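Local coordinates for protein tyrosine--tRNA ligase, mitochondrial (Emericella nidulans, PDB 5IHX) that probably attaches L-tyrosine to its mitochondrial tRNA at the expense of ATP, as a class I aminoacyl-tRNA synthetase, at residues Gly151-Tyr156 against Ala360-Glu365; Arg44-Asp49 against Phe87-Trp92. One frame throughout, in Å; residues are numbered along the deposited sequence.

Contact 1 of 2, residues Gly151-Tyr156 against Ala360-Glu365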
loop_
_atom_site.group_PDB
_atom_site.type_symbol
_atom_site.label_atom_id
_atom_site.label_comp_id
_atom_site.label_asym_id
_atom_site.label_seq_id
_atom_site.Cartn_x
_atom_site.Cartn_y
_atom_site.Cartn_z
ATOM N N GLY A 151 -3.376 -30.238 -27.721
ATOM C CA GLY A 151 -1.994 -30.605 -27.966
ATOM C C GLY A 151 -1.882 -32.054 -28.404
ATOM O O GLY A 151 -1.114 -32.382 -29.308
ATOM N N GLU A 152 -2.650 -32.922 -27.750
ATOM C CA GLU A 152 -2.680 -34.344 -28.083
ATOM C C GLU A 152 -3.054 -34.559 -29.547
ATOM O O GLU A 152 -2.450 -35.387 -30.231
ATOM C CB GLU A 152 -3.664 -35.085 -27.169
ATOM C CG GLU A 152 -3.839 -36.571 -27.478
ATOM C CD GLU A 152 -2.624 -37.404 -27.115
ATOM O OE1 GLU A 152 -1.759 -36.911 -26.359
ATOM O OE2 GLU A 152 -2.538 -38.558 -27.587
ATOM N N LYS A 153 -4.058 -33.828 -30.020
ATOM C CA LYS A 153 -4.503 -33.950 -31.405
ATOM C C LYS A 153 -3.351 -33.722 -32.379
ATOM O O LYS A 153 -3.278 -34.369 -33.421
ATOM C CB LYS A 153 -5.635 -32.959 -31.704
ATOM C CG LYS A 153 -5.801 -32.652 -33.195
ATOM C CD LYS A 153 -6.984 -31.746 -33.487
ATOM C CE LYS A 153 -7.040 -31.411 -34.971
ATOM N NZ LYS A 153 -8.212 -30.575 -35.338
ATOM N N HIS A 154 -2.456 -32.800 -32.035
ATOM C CA HIS A 154 -1.388 -32.394 -32.942
ATOM C C HIS A 154 -0.048 -33.060 -32.626
ATOM O O HIS A 154 1.007 -32.586 -33.048
ATOM C CB HIS A 154 -1.254 -30.870 -32.921
ATOM C CG HIS A 154 -2.370 -30.169 -33.629
ATOM N ND1 HIS A 154 -2.446 -30.090 -35.003
ATOM C CD2 HIS A 154 -3.471 -29.535 -33.157
ATOM C CE1 HIS A 154 -3.536 -29.430 -35.347
ATOM N NE2 HIS A 154 -4.175 -29.080 -34.245
ATOM N N GLY A 155 -0.096 -34.162 -31.883
ATOM C CA GLY A 155 1.072 -35.006 -31.697
ATOM C C GLY A 155 1.914 -34.718 -30.468
ATOM O O GLY A 155 2.961 -35.339 -30.280
ATOM N N TYR A 156 1.470 -33.786 -29.632
ATOM C CA TYR A 156 2.190 -33.474 -28.401
ATOM C C TYR A 156 1.638 -34.327 -27.267
ATOM O O TYR A 156 0.551 -34.067 -26.749
ATOM C CB TYR A 156 2.077 -31.984 -28.065
ATOM C CG TYR A 156 2.579 -31.091 -29.176
ATOM C CD1 TYR A 156 3.916 -30.726 -29.254
ATOM C CD2 TYR A 156 1.716 -30.626 -30.159
ATOM C CE1 TYR A 156 4.377 -29.915 -30.277
ATOM C CE2 TYR A 156 2.165 -29.818 -31.180
ATOM C CZ TYR A 156 3.494 -29.466 -31.238
ATOM O OH TYR A 156 3.939 -28.664 -32.263
ATOM N N ALA A 360 -11.089 -21.233 -38.173
ATOM C CA ALA A 360 -12.280 -21.264 -37.334
ATOM C C ALA A 360 -12.457 -22.628 -36.681
ATOM O O ALA A 360 -12.778 -22.723 -35.498
ATOM C CB ALA A 360 -13.510 -20.906 -38.154
ATOM N N TYR A 361 -12.244 -23.686 -37.458
ATOM C CA TYR A 361 -12.422 -25.040 -36.955
ATOM C C TYR A 361 -11.450 -25.334 -35.822
ATOM O O TYR A 361 -11.849 -25.809 -34.757
ATOM C CB TYR A 361 -12.237 -26.064 -38.078
ATOM C CG TYR A 361 -12.466 -27.491 -37.629
ATOM C CD1 TYR A 361 -13.708 -28.094 -37.772
ATOM C CD2 TYR A 361 -11.443 -28.230 -37.048
ATOM C CE1 TYR A 361 -13.922 -29.396 -37.356
ATOM C CE2 TYR A 361 -11.646 -29.528 -36.630
ATOM C CZ TYR A 361 -12.887 -30.106 -36.785
ATOM O OH TYR A 361 -13.092 -31.401 -36.367
ATOM N N GLU A 362 -10.173 -25.052 -36.060
ATOM C CA GLU A 362 -9.133 -25.326 -35.078
ATOM C C GLU A 362 -9.394 -24.623 -33.753
ATOM O O GLU A 362 -9.290 -25.234 -32.691
ATOM C CB GLU A 362 -7.765 -24.912 -35.622
ATOM C CG GLU A 362 -7.209 -25.858 -36.673
ATOM C CD GLU A 362 -6.904 -27.235 -36.111
ATOM O OE1 GLU A 362 -7.222 -28.236 -36.788
ATOM O OE2 GLU A 362 -6.344 -27.315 -34.995
ATOM N N PHE A 363 -9.739 -23.342 -33.812
ATOM C CA PHE A 363 -9.903 -22.572 -32.589
ATOM C C PHE A 363 -11.160 -22.990 -31.839
ATOM O O PHE A 363 -11.170 -23.018 -30.608
ATOM C CB PHE A 363 -9.946 -21.073 -32.879
ATOM C CG PHE A 363 -9.893 -20.230 -31.641
ATOM C CD1 PHE A 363 -8.689 -20.001 -30.998
ATOM C CD2 PHE A 363 -11.047 -19.687 -31.103
ATOM C CE1 PHE A 363 -8.636 -19.235 -29.850
ATOM C CE2 PHE A 363 -11.000 -18.921 -29.959
ATOM C CZ PHE A 363 -9.794 -18.695 -29.331
ATOM N N VAL A 364 -12.219 -23.316 -32.572
ATOM C CA VAL A 364 -13.441 -23.797 -31.935
ATOM C C VAL A 364 -13.171 -25.146 -31.273
ATOM O O VAL A 364 -13.663 -25.411 -30.180
ATOM C CB VAL A 364 -14.609 -23.908 -32.935
ATOM C CG1 VAL A 364 -15.763 -24.726 -32.346
ATOM C CG2 VAL A 364 -15.104 -22.526 -33.322
ATOM N N GLU A 365 -12.385 -25.996 -31.928
ATOM C CA GLU A 365 -12.041 -27.285 -31.338
ATOM C C GLU A 365 -11.239 -27.089 -30.058
ATOM O O GLU A 365 -11.489 -27.764 -29.058
ATOM C CB GLU A 365 -11.255 -28.159 -32.315
ATOM C CG GLU A 365 -10.845 -29.497 -31.700
ATOM C CD GLU A 365 -10.237 -30.460 -32.703
ATOM O OE1 GLU A 365 -10.043 -30.069 -33.873
ATOM O OE2 GLU A 365 -9.960 -31.616 -32.316
#
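Lys153 reaches tip to tip toward Glu365 and crosses Glu362 obliquely; NZ forms a salt bridge with each. CG is anti to the backbone N (chi1 159°) and the chain beyond it is extended, which carries NZ across to the other helix. NZ lies 2.9 Å from Glu362 OE1, on the syn side and 33° out of the carboxylate plane. The modelled approach of NZ to Glu365 OE1 is very short, and its exact length is doubtful. NZ also sits at the edge of the Tyr361 ring, 3.8 Å from CE2.

A Schellman motif ends helix 126-153 here. Tyr156 N bonds to Gly151 O and Gly155 N to Glu152 O, with Gly155 at positive phi. The network joins this helix end to helix 354-368. Arg149 NH1 adds a further link through Glu365 O.

Glu362, a buried residue, is shared. Its chain bends at chi2, and its second oxygen, OE2, accepts a hydrogen bond from His154 NE2 at 2.9 Å. The bond is nearly in the imidazole plane, with an N-H...O angle of 151°. Tyr150 OH also bonds to OE2. Lys153 CG lies over one face of the His154 ring, offset toward the rim.

Contact 2 of 2, residues Arg44-Asp49 against Phe87-Trp92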
loop_
_atom_site.group_PDB
_atom_site.type_symbol
_atom_site.label_atom_id
_atom_site.label_comp_id
_atom_site.label_asym_id
_atom_site.label_seq_id
_atom_site.Cartn_x
_atom_site.Cartn_y
_atom_site.Cartn_z
ATOM N N ARG A 44 5.706 -18.456 -35.131
ATOM C CA ARG A 44 4.254 -18.408 -34.985
ATOM C C ARG A 44 3.753 -16.961 -35.047
ATOM O O ARG A 44 2.552 -16.716 -35.168
ATOM C CB ARG A 44 3.796 -19.049 -33.673
ATOM C CG ARG A 44 4.293 -20.475 -33.462
ATOM C CD ARG A 44 3.889 -21.468 -34.544
ATOM N NE ARG A 44 2.459 -21.566 -34.813
ATOM C CZ ARG A 44 1.914 -22.554 -35.518
ATOM N NH1 ARG A 44 2.682 -23.521 -36.005
ATOM N NH2 ARG A 44 0.606 -22.588 -35.733
ATOM N N GLY A 45 4.672 -16.005 -34.931
ATOM C CA GLY A 45 4.320 -14.595 -34.946
ATOM C C GLY A 45 3.692 -14.138 -33.640
ATOM O O GLY A 45 2.883 -13.210 -33.620
ATOM N N LEU A 46 4.078 -14.782 -32.543
ATOM C CA LEU A 46 3.469 -14.523 -31.241
ATOM C C LEU A 46 4.242 -13.525 -30.375
ATOM O O LEU A 46 3.743 -13.109 -29.329
ATOM C CB LEU A 46 3.305 -15.840 -30.481
ATOM C CG LEU A 46 2.138 -16.724 -30.930
ATOM C CD1 LEU A 46 2.209 -18.092 -30.267
ATOM C CD2 LEU A 46 0.798 -16.056 -30.628
ATOM N N ILE A 47 5.447 -13.144 -30.796
ATOM C CA ILE A 47 6.219 -12.137 -30.065
ATOM C C ILE A 47 6.143 -10.778 -30.753
ATOM O O ILE A 47 6.508 -10.645 -31.920
ATOM C CB ILE A 47 7.701 -12.539 -29.924
ATOM C CG1 ILE A 47 7.813 -13.912 -29.257
ATOM C CG2 ILE A 47 8.466 -11.468 -29.136
ATOM C CD1 ILE A 47 9.235 -14.373 -28.994
ATOM N N HIS A 48 5.671 -9.774 -30.018
ATOM C CA HIS A 48 5.634 -8.404 -30.515
ATOM C C HIS A 48 6.895 -7.665 -30.072
ATOM O O HIS A 48 7.750 -7.331 -30.894
ATOM C CB HIS A 48 4.384 -7.679 -30.018
ATOM C CG HIS A 48 4.292 -6.257 -30.478
ATOM N ND1 HIS A 48 4.342 -5.905 -31.808
ATOM C CD2 HIS A 48 4.157 -5.102 -29.784
ATOM C CE1 HIS A 48 4.239 -4.589 -31.916
ATOM N NE2 HIS A 48 4.125 -4.081 -30.704
ATOM N N ASP A 49 6.994 -7.408 -28.771
ATOM C CA ASP A 49 8.180 -6.794 -28.180
ATOM C C ASP A 49 8.761 -7.669 -27.081
ATOM O O ASP A 49 8.026 -8.313 -26.335
ATOM C CB ASP A 49 7.854 -5.413 -27.597
ATOM C CG ASP A 49 7.624 -4.361 -28.666
ATOM O OD1 ASP A 49 8.213 -4.476 -29.762
ATOM O OD2 ASP A 49 6.859 -3.409 -28.400
ATOM N N PHE A 87 -2.047 -16.535 -23.744
ATOM C CA PHE A 87 -2.354 -17.898 -23.323
ATOM C C PHE A 87 -2.022 -18.911 -24.417
ATOM O O PHE A 87 -1.787 -20.084 -24.127
ATOM C CB PHE A 87 -3.814 -18.007 -22.886
ATOM C CG PHE A 87 -4.130 -17.179 -21.672
ATOM C CD1 PHE A 87 -3.498 -17.437 -20.468
ATOM C CD2 PHE A 87 -5.060 -16.156 -21.725
ATOM C CE1 PHE A 87 -3.771 -16.682 -19.345
ATOM C CE2 PHE A 87 -5.341 -15.399 -20.602
ATOM C CZ PHE A 87 -4.698 -15.666 -19.410
ATOM N N MET A 88 -1.995 -18.464 -25.669
ATOM C CA MET A 88 -1.480 -19.300 -26.748
ATOM C C MET A 88 0.010 -19.544 -26.512
ATOM O O MET A 88 0.522 -20.631 -26.786
ATOM C CB MET A 88 -1.708 -18.653 -28.117
ATOM C CG MET A 88 -3.170 -18.529 -28.529
ATOM S SD MET A 88 -4.069 -20.093 -28.567
ATOM C CE MET A 88 -3.040 -21.071 -29.659
ATOM N N VAL A 89 0.707 -18.527 -26.009
ATOM C CA VAL A 89 2.120 -18.671 -25.657
ATOM C C VAL A 89 2.302 -19.707 -24.549
ATOM O O VAL A 89 3.202 -20.545 -24.619
ATOM C CB VAL A 89 2.734 -17.320 -25.217
ATOM C CG1 VAL A 89 4.116 -17.514 -24.597
ATOM C CG2 VAL A 89 2.823 -16.369 -26.399
ATOM N N LEU A 90 1.448 -19.650 -23.529
ATOM C CA LEU A 90 1.526 -20.605 -22.428
ATOM C C LEU A 90 1.150 -22.009 -22.899
ATOM O O LEU A 90 1.706 -23.000 -22.426
ATOM C CB LEU A 90 0.616 -20.187 -21.267
ATOM C CG LEU A 90 0.924 -18.877 -20.538
ATOM C CD1 LEU A 90 0.007 -18.730 -19.331
ATOM C CD2 LEU A 90 2.386 -18.786 -20.117
ATOM N N ALA A 91 0.206 -22.088 -23.830
ATOM C CA ALA A 91 -0.189 -23.367 -24.406
ATOM C C ALA A 91 1.008 -24.025 -25.077
ATOM O O ALA A 91 1.279 -25.209 -24.872
ATOM C CB ALA A 91 -1.323 -23.182 -25.399
ATOM N N TRP A 92 1.727 -23.249 -25.881
ATOM C CA TRP A 92 2.940 -23.739 -26.522
ATOM C C TRP A 92 3.968 -24.148 -25.477
ATOM O O TRP A 92 4.577 -25.214 -25.575
ATOM C CB TRP A 92 3.525 -22.677 -27.450
ATOM C CG TRP A 92 2.888 -22.648 -28.802
ATOM C CD1 TRP A 92 2.214 -21.609 -29.372
ATOM C CD2 TRP A 92 2.866 -23.714 -29.758
ATOM N NE1 TRP A 92 1.780 -21.959 -30.627
ATOM C CE2 TRP A 92 2.170 -23.247 -30.888
ATOM C CE3 TRP A 92 3.378 -25.015 -29.773
ATOM C CZ2 TRP A 92 1.965 -24.035 -32.018
ATOM C CZ3 TRP A 92 3.175 -25.797 -30.895
ATOM C CH2 TRP A 92 2.473 -25.305 -32.001
#
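Leu46 makes the apolar part of the contact by reaching into the side of helix 84-95. Its CD1 touches Trp92 CD1 at 3.6 Å and lies near NE1 of the same indole. The approach is oblique to the ring, and the two side chains cross at about a right angle. Leu46 CB meets Val89 CG2 at 4.1 Å. The other methyl, CD2, rests more loosely against Met88 CB at 4.4 Å.

The second kind of contact is between a guanidinium and an indole. Trp92 CZ2 lies over the centre of one face of the Arg44 guanidinium, 3.7 Å above its plane. The two planes are 52° apart, so this is not a parallel stack. The Arg44 chain is bent at chi2 and chi3, which brings NE to 3.8 Å from Trp92 CZ2. Arg44 CG lies 4.1 Å from Trp92 NE1. The polar end of this buried arginine is held by backbone carbonyls: NE bonds to Lys329 O and NH1 to Leu334 O.

The turn between Arg44 and Leu46 is a Schellman motif. Gly45, at positive phi, ends helix 37-44, with Leu46 N bonded to Leu41 O and Gly45 N to Glu42 O. Phe333 and His40 also pack on the Trp92 indole, the latter edge-to-face. Helix 84-95 links the neighbouring parallel strands 68-72 and 100-104, a beta-alpha-beta crossover of the Rossmann-type class I catalytic domain. Val89 meets the sheet at Ile68 and Phe279, while Leu46 comes from the loop; helix 84-95 thus packs between them.

How the contacts relate
From the N terminus, the chain first passes helix 37-44 and the loop after it. Contact 2 closes when helix 84-95 packs against that loop, after the chain has run through strands 50-51 and 68-72. Contact 1 opens later and closes some 200 residues on; its loop includes strands 164-168, 235-238 and 277-280. The contacts are in series and neither nest nor cross. The centres of contacts 1 and 2 are about 16 Å apart. They meet where Tyr156 OH packs on Trp92 CZ3, at 3.3 Å. Contact 2 ties the loop after helix 37-44 to helix 84-95; contact 1 ties the end of helix 126-153 to helix 354-368. This C-terminally truncated chain holds the catalytic domain and the helices after it.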